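Local coordinates for protein PipY (Synechococcus elongatus, PDB 5NM8) that binds pyridoxal 5'-phosphate and is probably involved in keeping the supply of this cofactor in balance, at residues S18-A23 and Q41-E46. Residues are numbered along the deposited sequence; the frame is centred on the assembly and turned at random.
Sequences SVQLIA and QRHFGE
The carboxamide of Gln41 turns one face to Leu21 and Ala23, while NE2 at its edge bonds in the amide's own plane to two backbone oxygens. One hydrogen runs nearly straight (171°) to a lone pair of His43 O; the other reaches Leu21 O at 3.0 Å from above that carbonyl's plane. At the far end of the group, OE1 meets Leu21 CD2 and accepts a bond from Arg12 of helix 4-14, so the rotation of the amide is fixed. The bend at chi2 (61°) brings NE2 back toward the backbone of its own segment, while CG rests 3.7 Å from Ala23 CB. His43, whose ring is bonded to His68 and meets Trp208 edge-to-face, comes obliquely to Gln20, with NE2 a loose 4.0 Å from OE1.

Strands 20-24 and 43-46, joined through helix 30-38, form the first beta-alpha-beta unit of the TIM-like barrel of the alanine racemase N-terminal family. Their parallel register is fixed where Ala23 N gives its hydrogen to His43 O and Gly45 N donates to Ala23 O at 2.9 Å. Replacing Gln41 with a leucine would probably leave Leu21 O without this donor and strip His43 O of one of its two.

On the helix-facing side of the sheet, Ala23 CB sits 3.8 Å from Phe44 CD1, and the ring continues onto Ile33 and Ala36. Ile22 points to the barrel interior, where its CG2 packs 3.5 Å from Gly45 N and its side chain lies about 7 Å from the bound pyridoxal phosphate, close to the cofactor-binding Arg210.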
# COMPACT_ATOMS: atom_id res chain seq x y z
N SER A 18 -5.83 -11.57 10.49
CA SER A 18 -5.13 -11.54 9.20
C SER A 18 -5.04 -10.12 8.53
O SER A 18 -4.34 -9.94 7.52
CB SER A 18 -5.80 -12.53 8.25
OG SER A 18 -7.14 -12.21 7.92
N VAL A 19 -5.79 -9.13 9.05
CA VAL A 19 -5.88 -7.83 8.39
C VAL A 19 -5.15 -6.85 9.22
O VAL A 19 -5.33 -6.81 10.43
CB VAL A 19 -7.33 -7.40 8.14
CG1 VAL A 19 -7.41 -6.07 7.42
CG2 VAL A 19 -8.03 -8.46 7.30
N GLN A 20 -4.28 -6.05 8.59
CA GLN A 20 -3.69 -4.89 9.27
C GLN A 20 -4.20 -3.62 8.64
O GLN A 20 -4.39 -3.52 7.40
CB GLN A 20 -2.17 -4.97 9.23
CG GLN A 20 -1.70 -6.24 9.96
CD GLN A 20 -0.20 -6.41 9.95
OE1 GLN A 20 0.51 -5.77 10.74
NE2 GLN A 20 0.31 -7.23 9.02
N LEU A 21 -4.41 -2.65 9.49
CA LEU A 21 -4.92 -1.38 9.09
C LEU A 21 -3.76 -0.43 8.82
O LEU A 21 -2.86 -0.31 9.68
CB LEU A 21 -5.75 -0.83 10.23
CG LEU A 21 -6.10 0.65 10.14
CD1 LEU A 21 -6.95 0.84 8.91
CD2 LEU A 21 -6.83 1.03 11.40
N ILE A 22 -3.77 0.25 7.68
CA ILE A 22 -2.87 1.40 7.43
C ILE A 22 -3.71 2.66 7.61
O ILE A 22 -4.74 2.85 6.92
CB ILE A 22 -2.23 1.40 5.99
CG1 ILE A 22 -1.33 0.18 5.78
CG2 ILE A 22 -1.45 2.71 5.76
CD1 ILE A 22 -0.97 -0.18 4.37
N ALA A 23 -3.31 3.53 8.52
CA ALA A 23 -3.99 4.77 8.75
C ALA A 23 -3.47 5.81 7.74
O ALA A 23 -2.31 6.20 7.74
CB ALA A 23 -3.78 5.23 10.22
N GLN A 41 -1.96 3.00 17.13
CA GLN A 41 -1.63 2.86 15.67
C GLN A 41 -0.13 3.12 15.36
O GLN A 41 0.54 4.08 15.90
CB GLN A 41 -2.49 3.83 14.87
CG GLN A 41 -2.46 3.66 13.34
CD GLN A 41 -2.94 2.33 12.90
OE1 GLN A 41 -3.70 1.65 13.64
NE2 GLN A 41 -2.48 1.89 11.69
N ARG A 42 0.43 2.25 14.52
CA ARG A 42 1.80 2.33 14.11
C ARG A 42 2.04 2.47 12.59
O ARG A 42 3.04 2.98 12.21
CB ARG A 42 2.52 1.06 14.62
CG ARG A 42 2.59 0.95 16.17
CD ARG A 42 3.36 2.14 16.79
NE ARG A 42 3.44 2.04 18.26
CZ ARG A 42 2.56 2.54 19.12
NH1 ARG A 42 1.50 3.18 18.72
NH2 ARG A 42 2.77 2.38 20.44
N HIS A 43 1.11 1.99 11.76
CA HIS A 43 1.26 1.96 10.28
C HIS A 43 0.51 3.17 9.72
O HIS A 43 -0.66 3.32 9.94
CB HIS A 43 0.68 0.65 9.75
CG HIS A 43 1.51 -0.55 10.09
ND1 HIS A 43 2.54 -0.99 9.30
CD2 HIS A 43 1.48 -1.40 11.16
CE1 HIS A 43 3.10 -2.06 9.84
NE2 HIS A 43 2.49 -2.31 10.99
N PHE A 44 1.22 4.06 9.05
CA PHE A 44 0.69 5.24 8.47
C PHE A 44 1.03 5.30 6.98
O PHE A 44 2.12 4.92 6.54
CB PHE A 44 1.20 6.47 9.18
CG PHE A 44 0.69 6.54 10.61
CD1 PHE A 44 -0.55 7.08 10.87
CD2 PHE A 44 1.40 5.94 11.64
CE1 PHE A 44 -1.08 7.13 12.18
CE2 PHE A 44 0.90 5.97 12.96
CZ PHE A 44 -0.34 6.60 13.21
N GLY A 45 0.09 5.80 6.22
CA GLY A 45 0.24 5.88 4.75
C GLY A 45 0.15 7.32 4.27
O GLY A 45 -0.73 8.10 4.74
N GLU A 46 1.03 7.66 3.33
CA GLU A 46 1.10 8.95 2.67
C GLU A 46 1.13 8.76 1.14
O GLU A 46 1.57 7.72 0.66
CB GLU A 46 2.38 9.66 3.11
CG GLU A 46 2.35 10.03 4.60
CD GLU A 46 1.49 11.22 4.95
OE1 GLU A 46 1.22 12.06 4.04
OE2 GLU A 46 1.05 11.29 6.15